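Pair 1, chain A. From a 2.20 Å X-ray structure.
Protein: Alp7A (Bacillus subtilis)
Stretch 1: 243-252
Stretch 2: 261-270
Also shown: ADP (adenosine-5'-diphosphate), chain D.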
# COMPACT_ATOMS: atom_id res chain seq x y z
N PHE A 243 -8.33 -11.55 5.21
CA PHE A 243 -9.60 -10.84 5.08
C PHE A 243 -10.35 -11.19 3.79
O PHE A 243 -11.58 -11.31 3.78
CB PHE A 243 -9.34 -9.34 5.15
CG PHE A 243 -10.56 -8.50 4.97
CD1 PHE A 243 -11.57 -8.50 5.93
CD2 PHE A 243 -10.69 -7.67 3.87
CE1 PHE A 243 -12.69 -7.71 5.77
CE2 PHE A 243 -11.81 -6.87 3.71
CZ PHE A 243 -12.81 -6.89 4.67
N LEU A 244 -9.61 -11.34 2.69
CA LEU A 244 -10.23 -11.65 1.41
C LEU A 244 -10.93 -13.01 1.43
O LEU A 244 -11.98 -13.19 0.81
CB LEU A 244 -9.20 -11.59 0.29
CG LEU A 244 -8.79 -10.17 -0.07
CD1 LEU A 244 -7.62 -10.17 -1.02
CD2 LEU A 244 -9.97 -9.42 -0.68
N ALA A 245 -10.34 -13.97 2.14
CA ALA A 245 -10.96 -15.29 2.24
C ALA A 245 -12.24 -15.16 3.04
O ALA A 245 -13.22 -15.86 2.79
CB ALA A 245 -10.01 -16.28 2.89
N HIS A 246 -12.24 -14.24 4.00
CA HIS A 246 -13.42 -14.04 4.84
C HIS A 246 -14.55 -13.42 4.01
O HIS A 246 -15.72 -13.74 4.20
CB HIS A 246 -13.07 -13.16 6.04
CG HIS A 246 -14.21 -12.94 6.98
ND1 HIS A 246 -14.40 -13.68 8.12
CD2 HIS A 246 -15.22 -12.04 6.94
CE1 HIS A 246 -15.48 -13.26 8.75
NE2 HIS A 246 -16.00 -12.26 8.06
N LEU A 247 -14.19 -12.54 3.08
CA LEU A 247 -15.18 -11.92 2.21
C LEU A 247 -15.75 -12.92 1.19
O LEU A 247 -16.94 -12.94 0.93
CB LEU A 247 -14.57 -10.72 1.48
CG LEU A 247 -14.33 -9.44 2.29
CD1 LEU A 247 -14.20 -8.22 1.37
CD2 LEU A 247 -15.44 -9.23 3.32
N GLU A 248 -14.89 -13.76 0.63
CA GLU A 248 -15.32 -14.66 -0.43
C GLU A 248 -16.17 -15.77 0.18
O GLU A 248 -17.06 -16.31 -0.47
CB GLU A 248 -14.11 -15.22 -1.19
CG GLU A 248 -14.38 -16.39 -2.14
CD GLU A 248 -15.10 -16.00 -3.44
OE1 GLU A 248 -15.55 -14.84 -3.57
OE2 GLU A 248 -15.20 -16.86 -4.34
N LYS A 249 -15.92 -16.09 1.45
CA LYS A 249 -16.77 -17.06 2.12
C LYS A 249 -18.12 -16.41 2.41
O LYS A 249 -19.17 -17.06 2.28
CB LYS A 249 -16.13 -17.56 3.41
CG LYS A 249 -16.95 -18.60 4.14
CD LYS A 249 -16.17 -19.16 5.32
CE LYS A 249 -16.84 -20.39 5.92
NZ LYS A 249 -18.14 -20.10 6.60
N LEU A 250 -18.09 -15.14 2.77
CA LEU A 250 -19.30 -14.36 3.00
C LEU A 250 -20.12 -14.22 1.72
O LEU A 250 -21.35 -14.36 1.74
CB LEU A 250 -18.96 -12.97 3.54
CG LEU A 250 -20.18 -12.05 3.66
CD1 LEU A 250 -21.15 -12.61 4.68
CD2 LEU A 250 -19.74 -10.64 4.02
N ARG A 251 -19.42 -13.95 0.62
CA ARG A 251 -20.09 -13.79 -0.66
C ARG A 251 -20.79 -15.09 -1.05
O ARG A 251 -21.99 -15.08 -1.34
CB ARG A 251 -19.10 -13.38 -1.75
CG ARG A 251 -19.78 -13.08 -3.10
CD ARG A 251 -18.77 -12.71 -4.18
NE ARG A 251 -17.92 -13.85 -4.53
CZ ARG A 251 -18.26 -14.81 -5.39
NH1 ARG A 251 -19.44 -14.77 -5.99
NH2 ARG A 251 -17.42 -15.80 -5.63
N LYS A 252 -20.07 -16.20 -1.04
CA LYS A 252 -20.61 -17.46 -1.54
C LYS A 252 -21.71 -18.01 -0.62
O LYS A 252 -22.56 -18.79 -1.06
CB LYS A 252 -19.50 -18.50 -1.72
CG LYS A 252 -18.60 -18.25 -2.93
CD LYS A 252 -17.65 -19.42 -3.18
CE LYS A 252 -16.45 -19.37 -2.25
NZ LYS A 252 -15.42 -20.39 -2.59
N SER A 261 -17.96 -11.69 -7.73
CA SER A 261 -16.55 -11.78 -7.40
C SER A 261 -16.29 -11.13 -6.05
O SER A 261 -17.05 -10.25 -5.63
CB SER A 261 -15.69 -11.13 -8.48
OG SER A 261 -15.55 -9.74 -8.25
N VAL A 262 -15.23 -11.55 -5.39
CA VAL A 262 -14.90 -10.99 -4.10
C VAL A 262 -14.44 -9.54 -4.26
O VAL A 262 -14.59 -8.72 -3.34
CB VAL A 262 -13.82 -11.83 -3.38
CG1 VAL A 262 -12.44 -11.53 -3.92
CG2 VAL A 262 -13.88 -11.56 -1.90
N ARG A 263 -13.92 -9.21 -5.43
CA ARG A 263 -13.41 -7.87 -5.69
C ARG A 263 -14.56 -6.87 -5.69
O ARG A 263 -14.44 -5.77 -5.16
CB ARG A 263 -12.65 -7.84 -7.01
CG ARG A 263 -12.07 -6.49 -7.38
CD ARG A 263 -11.63 -6.48 -8.84
NE ARG A 263 -10.95 -5.24 -9.21
CZ ARG A 263 -9.64 -5.04 -9.09
NH1 ARG A 263 -8.86 -6.00 -8.61
NH2 ARG A 263 -9.11 -3.88 -9.46
N GLU A 264 -15.68 -7.27 -6.29
CA GLU A 264 -16.91 -6.48 -6.24
C GLU A 264 -17.39 -6.23 -4.80
O GLU A 264 -17.74 -5.11 -4.42
CB GLU A 264 -18.03 -7.18 -7.02
CG GLU A 264 -17.95 -7.05 -8.54
CD GLU A 264 -18.93 -7.98 -9.26
OE1 GLU A 264 -20.05 -8.20 -8.74
OE2 GLU A 264 -18.58 -8.50 -10.34
N LEU A 265 -17.41 -7.28 -3.99
CA LEU A 265 -17.91 -7.15 -2.62
C LEU A 265 -16.97 -6.26 -1.82
O LEU A 265 -17.40 -5.38 -1.07
CB LEU A 265 -18.06 -8.52 -1.98
CG LEU A 265 -18.35 -8.56 -0.48
CD1 LEU A 265 -19.74 -7.99 -0.20
CD2 LEU A 265 -18.24 -10.00 0.01
N GLU A 266 -15.68 -6.49 -2.01
CA GLU A 266 -14.63 -5.65 -1.42
C GLU A 266 -14.80 -4.17 -1.79
O GLU A 266 -14.68 -3.32 -0.92
CB GLU A 266 -13.27 -6.17 -1.87
CG GLU A 266 -12.06 -5.38 -1.40
CD GLU A 266 -10.80 -5.83 -2.11
OE1 GLU A 266 -10.86 -6.10 -3.33
OE2 GLU A 266 -9.75 -5.93 -1.44
N LYS A 267 -15.08 -3.89 -3.06
CA LYS A 267 -15.25 -2.51 -3.51
C LYS A 267 -16.51 -1.86 -2.93
O LYS A 267 -16.47 -0.72 -2.48
CB LYS A 267 -15.30 -2.43 -5.04
CG LYS A 267 -15.50 -1.02 -5.57
CD LYS A 267 -15.40 -0.95 -7.09
CE LYS A 267 -15.57 0.48 -7.60
NZ LYS A 267 -15.37 0.58 -9.08
N PHE A 268 -17.62 -2.58 -2.96
CA PHE A 268 -18.86 -2.12 -2.33
C PHE A 268 -18.67 -1.80 -0.84
O PHE A 268 -19.17 -0.79 -0.34
CB PHE A 268 -19.95 -3.17 -2.52
CG PHE A 268 -21.24 -2.84 -1.81
CD1 PHE A 268 -22.13 -1.93 -2.35
CD2 PHE A 268 -21.56 -3.46 -0.61
CE1 PHE A 268 -23.33 -1.64 -1.71
CE2 PHE A 268 -22.75 -3.17 0.04
CZ PHE A 268 -23.63 -2.26 -0.51
N ILE A 269 -17.93 -2.64 -0.12
CA ILE A 269 -17.72 -2.43 1.31
C ILE A 269 -16.95 -1.14 1.64
O ILE A 269 -17.44 -0.32 2.41
CB ILE A 269 -17.02 -3.62 1.95
CG1 ILE A 269 -18.00 -4.79 2.07
CG2 ILE A 269 -16.50 -3.26 3.32
CD1 ILE A 269 -17.42 -6.06 2.65
N TYR A 270 -15.76 -0.94 1.09
CA TYR A 270 -15.01 0.27 1.46
C TYR A 270 -15.67 1.52 0.88
O TYR A 270 -15.64 2.58 1.50
CB TYR A 270 -13.52 0.20 1.05
CG TYR A 270 -13.16 0.21 -0.42
CD1 TYR A 270 -13.19 1.40 -1.16
CD2 TYR A 270 -12.72 -0.94 -1.06
CE1 TYR A 270 -12.83 1.42 -2.53
CE2 TYR A 270 -12.36 -0.93 -2.41
CZ TYR A 270 -12.42 0.24 -3.13
OH TYR A 270 -12.06 0.23 -4.46
PB ADP D . -3.11 -5.36 1.00
O1B ADP D . -1.95 -4.54 0.42
O2B ADP D . -2.73 -6.67 1.65
O3B ADP D . -4.31 -5.52 0.10
PA ADP D . -4.15 -2.90 2.11
O1A ADP D . -3.86 -2.31 0.74
O2A ADP D . -3.73 -2.15 3.36
O3A ADP D . -3.64 -4.43 2.21
O5' ADP D . -5.72 -3.17 2.22
C5' ADP D . -6.54 -3.40 1.09
C4' ADP D . -7.95 -3.23 1.61
O4' ADP D . -8.19 -1.84 1.80
C3' ADP D . -9.04 -3.71 0.67
O3' ADP D . -9.49 -5.01 1.03
C2' ADP D . -10.17 -2.71 0.86
O2' ADP D . -11.23 -3.38 1.54
C1' ADP D . -9.59 -1.62 1.75
N9 ADP D . -9.84 -0.24 1.27
C8 ADP D . -10.29 0.75 2.07
N7 ADP D . -10.42 1.91 1.40
C5 ADP D . -10.04 1.67 0.13
C6 ADP D . -9.94 2.50 -1.08
N6 ADP D . -10.30 3.82 -1.03
N1 ADP D . -9.49 1.91 -2.21
C2 ADP D . -9.15 0.60 -2.23
N3 ADP D . -9.21 -0.23 -1.16
C4 ADP D . -9.65 0.25 0.04

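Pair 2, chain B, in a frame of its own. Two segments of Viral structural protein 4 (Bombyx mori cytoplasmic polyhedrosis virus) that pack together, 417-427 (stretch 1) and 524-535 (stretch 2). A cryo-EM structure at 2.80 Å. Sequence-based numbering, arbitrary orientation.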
# COMPACT_ATOMS: atom_id res chain seq x y z
N TYR B 417 -39.16 -2.72 17.44
CA TYR B 417 -38.79 -4.10 17.75
C TYR B 417 -37.77 -4.16 18.87
O TYR B 417 -37.88 -4.99 19.79
CB TYR B 417 -38.26 -4.78 16.49
CG TYR B 417 -37.83 -6.21 16.67
CD1 TYR B 417 -38.76 -7.22 16.79
CD2 TYR B 417 -36.48 -6.54 16.70
CE1 TYR B 417 -38.36 -8.53 16.95
CE2 TYR B 417 -36.07 -7.85 16.86
CZ TYR B 417 -37.02 -8.83 16.98
OH TYR B 417 -36.62 -10.14 17.14
N TYR B 418 -36.76 -3.29 18.82
CA TYR B 418 -35.72 -3.29 19.84
C TYR B 418 -36.26 -2.82 21.19
O TYR B 418 -35.75 -3.24 22.23
CB TYR B 418 -34.55 -2.41 19.42
CG TYR B 418 -33.85 -2.89 18.18
CD1 TYR B 418 -33.13 -4.07 18.18
CD2 TYR B 418 -33.83 -2.12 17.03
CE1 TYR B 418 -32.47 -4.51 17.06
CE2 TYR B 418 -33.17 -2.54 15.90
CZ TYR B 418 -32.49 -3.73 15.93
OH TYR B 418 -31.82 -4.15 14.81
N GLU B 419 -37.29 -1.97 21.18
CA GLU B 419 -37.91 -1.54 22.43
C GLU B 419 -38.63 -2.70 23.10
O GLU B 419 -38.58 -2.85 24.33
CB GLU B 419 -38.88 -0.39 22.15
CG GLU B 419 -38.18 0.84 21.63
CD GLU B 419 -39.13 1.97 21.30
OE1 GLU B 419 -40.36 1.77 21.38
OE2 GLU B 419 -38.64 3.07 20.97
N GLN B 420 -39.27 -3.56 22.31
CA GLN B 420 -39.93 -4.75 22.83
C GLN B 420 -38.91 -5.74 23.39
O GLN B 420 -39.12 -6.30 24.48
CB GLN B 420 -40.76 -5.40 21.73
CG GLN B 420 -41.90 -4.53 21.27
CD GLN B 420 -42.57 -5.06 20.02
OE1 GLN B 420 -42.13 -6.04 19.43
NE2 GLN B 420 -43.64 -4.39 19.60
N LYS B 421 -37.80 -5.95 22.67
CA LYS B 421 -36.78 -6.87 23.16
C LYS B 421 -36.11 -6.35 24.42
O LYS B 421 -35.86 -7.12 25.36
CB LYS B 421 -35.75 -7.14 22.07
CG LYS B 421 -36.33 -7.71 20.79
CD LYS B 421 -37.04 -9.03 21.00
CE LYS B 421 -36.07 -10.16 21.26
NZ LYS B 421 -36.78 -11.47 21.34
N ALA B 422 -35.85 -5.04 24.49
CA ALA B 422 -35.24 -4.46 25.68
C ALA B 422 -36.21 -4.46 26.86
O ALA B 422 -35.79 -4.64 28.01
CB ALA B 422 -34.76 -3.05 25.39
N SER B 423 -37.51 -4.29 26.60
CA SER B 423 -38.49 -4.33 27.68
C SER B 423 -38.63 -5.73 28.25
O SER B 423 -38.73 -5.91 29.47
CB SER B 423 -39.84 -3.81 27.19
OG SER B 423 -40.79 -3.82 28.22
N GLU B 424 -38.61 -6.75 27.39
CA GLU B 424 -38.61 -8.13 27.87
C GLU B 424 -37.33 -8.45 28.64
O GLU B 424 -37.36 -9.17 29.64
CB GLU B 424 -38.77 -9.10 26.70
CG GLU B 424 -40.13 -9.04 26.04
CD GLU B 424 -40.24 -9.97 24.86
OE1 GLU B 424 -39.21 -10.59 24.50
OE2 GLU B 424 -41.34 -10.07 24.28
N LEU B 425 -36.21 -7.89 28.18
CA LEU B 425 -34.93 -8.10 28.86
C LEU B 425 -34.92 -7.43 30.24
O LEU B 425 -34.30 -7.94 31.17
CB LEU B 425 -33.81 -7.55 27.99
CG LEU B 425 -32.38 -7.86 28.38
CD1 LEU B 425 -32.19 -9.35 28.30
CD2 LEU B 425 -31.43 -7.14 27.46
N LEU B 426 -35.60 -6.29 30.37
CA LEU B 426 -35.68 -5.63 31.67
C LEU B 426 -36.63 -6.36 32.61
O LEU B 426 -36.38 -6.41 33.82
CB LEU B 426 -36.11 -4.18 31.50
CG LEU B 426 -35.10 -3.20 30.91
CD1 LEU B 426 -35.77 -1.89 30.58
CD2 LEU B 426 -33.97 -2.97 31.88
N ILE B 427 -37.74 -6.89 32.08
CA ILE B 427 -38.65 -7.69 32.91
C ILE B 427 -37.97 -8.96 33.41
O ILE B 427 -38.17 -9.38 34.56
CB ILE B 427 -39.95 -7.98 32.12
CG1 ILE B 427 -40.75 -6.70 31.92
CG2 ILE B 427 -40.83 -9.01 32.81
CD1 ILE B 427 -41.20 -6.06 33.21
N GLY B 524 -40.32 4.88 30.05
CA GLY B 524 -39.09 5.65 30.17
C GLY B 524 -37.90 4.85 30.65
O GLY B 524 -36.76 5.27 30.43
N VAL B 525 -38.14 3.70 31.28
CA VAL B 525 -37.05 2.83 31.71
C VAL B 525 -36.36 2.22 30.51
O VAL B 525 -35.13 2.16 30.42
CB VAL B 525 -37.58 1.74 32.65
CG1 VAL B 525 -36.43 1.02 33.33
CG2 VAL B 525 -38.56 2.32 33.62
N VAL B 526 -37.17 1.74 29.56
CA VAL B 526 -36.66 1.17 28.32
C VAL B 526 -35.94 2.23 27.51
O VAL B 526 -34.90 1.96 26.89
CB VAL B 526 -37.83 0.54 27.54
CG1 VAL B 526 -37.34 -0.13 26.27
CG2 VAL B 526 -38.59 -0.42 28.42
N GLN B 527 -36.45 3.46 27.54
CA GLN B 527 -35.84 4.56 26.82
C GLN B 527 -34.48 4.93 27.40
O GLN B 527 -33.52 5.14 26.65
CB GLN B 527 -36.78 5.76 26.84
CG GLN B 527 -38.05 5.54 26.06
CD GLN B 527 -37.80 5.45 24.58
OE1 GLN B 527 -37.03 6.22 24.02
NE2 GLN B 527 -38.43 4.48 23.93
N LEU B 528 -34.37 4.98 28.73
CA LEU B 528 -33.09 5.27 29.37
C LEU B 528 -32.10 4.12 29.17
O LEU B 528 -30.90 4.36 28.96
CB LEU B 528 -33.31 5.54 30.85
CG LEU B 528 -32.09 5.96 31.66
CD1 LEU B 528 -31.52 7.26 31.12
CD2 LEU B 528 -32.49 6.12 33.09
N PHE B 529 -32.59 2.88 29.19
CA PHE B 529 -31.74 1.72 28.96
C PHE B 529 -31.20 1.70 27.54
O PHE B 529 -30.01 1.43 27.33
CB PHE B 529 -32.54 0.45 29.26
CG PHE B 529 -31.76 -0.81 29.08
CD1 PHE B 529 -30.74 -1.15 29.95
CD2 PHE B 529 -32.08 -1.69 28.06
CE1 PHE B 529 -30.03 -2.31 29.78
CE2 PHE B 529 -31.37 -2.86 27.89
CZ PHE B 529 -30.35 -3.17 28.75
N LEU B 530 -32.04 2.03 26.56
CA LEU B 530 -31.57 2.08 25.18
C LEU B 530 -30.65 3.26 24.93
O LEU B 530 -29.72 3.14 24.13
CB LEU B 530 -32.75 2.13 24.22
CG LEU B 530 -33.50 0.82 24.12
CD1 LEU B 530 -34.71 0.95 23.23
CD2 LEU B 530 -32.56 -0.24 23.60
N ARG B 531 -30.88 4.40 25.60
CA ARG B 531 -29.94 5.51 25.54
C ARG B 531 -28.56 5.09 26.02
O ARG B 531 -27.55 5.41 25.38
CB ARG B 531 -30.47 6.70 26.37
CG ARG B 531 -29.60 7.97 26.30
CD ARG B 531 -28.64 8.11 27.47
NE ARG B 531 -27.66 9.17 27.26
CZ ARG B 531 -26.50 9.24 27.91
NH1 ARG B 531 -26.18 8.30 28.78
NH2 ARG B 531 -25.66 10.23 27.66
N ASP B 532 -28.49 4.38 27.14
CA ASP B 532 -27.18 4.02 27.68
C ASP B 532 -26.50 2.94 26.84
O ASP B 532 -25.28 2.97 26.66
CB ASP B 532 -27.32 3.58 29.13
CG ASP B 532 -27.54 4.74 30.07
OD1 ASP B 532 -27.05 5.84 29.78
OD2 ASP B 532 -28.21 4.54 31.10
N THR B 533 -27.28 2.01 26.28
CA THR B 533 -26.73 1.00 25.37
C THR B 533 -26.17 1.64 24.11
O THR B 533 -25.04 1.34 23.68
CB THR B 533 -27.81 -0.02 25.02
OG1 THR B 533 -28.32 -0.61 26.21
CG2 THR B 533 -27.25 -1.11 24.12
N TYR B 534 -26.94 2.55 23.50
CA TYR B 534 -26.49 3.20 22.28
C TYR B 534 -25.32 4.13 22.54
O TYR B 534 -24.45 4.26 21.67
CB TYR B 534 -27.65 3.98 21.65
CG TYR B 534 -28.77 3.12 21.11
CD1 TYR B 534 -28.56 1.80 20.77
CD2 TYR B 534 -30.04 3.64 20.99
CE1 TYR B 534 -29.59 1.03 20.29
CE2 TYR B 534 -31.08 2.88 20.52
CZ TYR B 534 -30.84 1.57 20.17
OH TYR B 534 -31.88 0.81 19.70
N TYR B 535 -25.28 4.77 23.71
CA TYR B 535 -24.11 5.55 24.10
C TYR B 535 -22.87 4.66 24.23
O TYR B 535 -21.78 5.05 23.81
CB TYR B 535 -24.37 6.27 25.42
CG TYR B 535 -23.15 6.98 25.95
CD1 TYR B 535 -22.71 8.16 25.37
CD2 TYR B 535 -22.44 6.47 27.04
CE1 TYR B 535 -21.59 8.80 25.84
CE2 TYR B 535 -21.33 7.11 27.51
CZ TYR B 535 -20.90 8.27 26.91
OH TYR B 535 -19.79 8.92 27.39

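In both pairs two helices cross nearly at right angles, 103° between their N-to-C directions, with axes 9.3 Å apart at closest approach in pair 1 and 9.5 Å in pair 2. Fourteen central residues superpose with an RMSD of 0.4 Å, and the surface buried is almost equal, 488 and 482 Å². Helices crossing so steeply touch over a short patch, so a few positions carry the packing.

Val A262 and Val B526 are the same residue at the same place, though in different rotamers (p and t); Leu A250 and Leu B425 keep both type and rotamer. At the valine position, a compact branched side chain fits where the backbones come close: the CA atoms of Glu A248 and Val A262 lie 5.2 Å apart, those of the matching Ser B423 and Val B526 5.8 Å apart. Yet the knob changes sides. In pair 1 it is Leu A247, which sits among Val A262, Leu A265, Glu A266 and Ile A269; its CD2 reaches CD1 of Ile A269 at 3.8 Å. In pair 2 the matching residue is Ala B422, whose single methyl cannot extend so far, and Val B526 is the knob, held among Glu B419, Ala B422, Ser B423 and Leu B426.

Partners with more apolar surface gather round the small alanine. The larger Phe B529 takes the place of Leu A265, and its CD2 lies 4.0 Å from CB of Ala B422, which approaches the ring edge. Leu B530, in the place of Glu A266, brings CD2 within 4.0 Å of CB of Ala B422. In pair 1, CD2 of Leu A265 lies 4.0 Å from CB of Leu A247; the extra length of Leu A247 shows instead in its reach to Ile A269.

About one helical turn further on, Arg A251 and Leu B426 both point toward the opposing helix. Leu B426 is wholly apolar: CD2 lies over the face of Phe B529, 4.3 Å from the ring centroid, in a CH-pi contact, while CD1 packs 3.8 Å from CG2 of Val B526. Arg A251 offers its aliphatic part, CB lying 3.9 Å from CD2 of Leu A265, and its charge is met within its own helix, NE donating to OE1 of Glu A248 at 2.7 Å. Ser B423, matching Glu A248, has no such duty and packs CB 3.8 Å from CG2 of Val B526.

Polar chemistry also differs at Leu A244 and Glu B419. Pair 1 has no hydrogen bond between its helices, whereas in pair 2 Gln B527 NE2 donates a weak one to OE2 of Glu B419 at 3.3 Å. Glu A266 instead uses OE2 to accept from O3' of ADP at 2.6 Å, a task for which the side chain of Leu B530 has no polar atom.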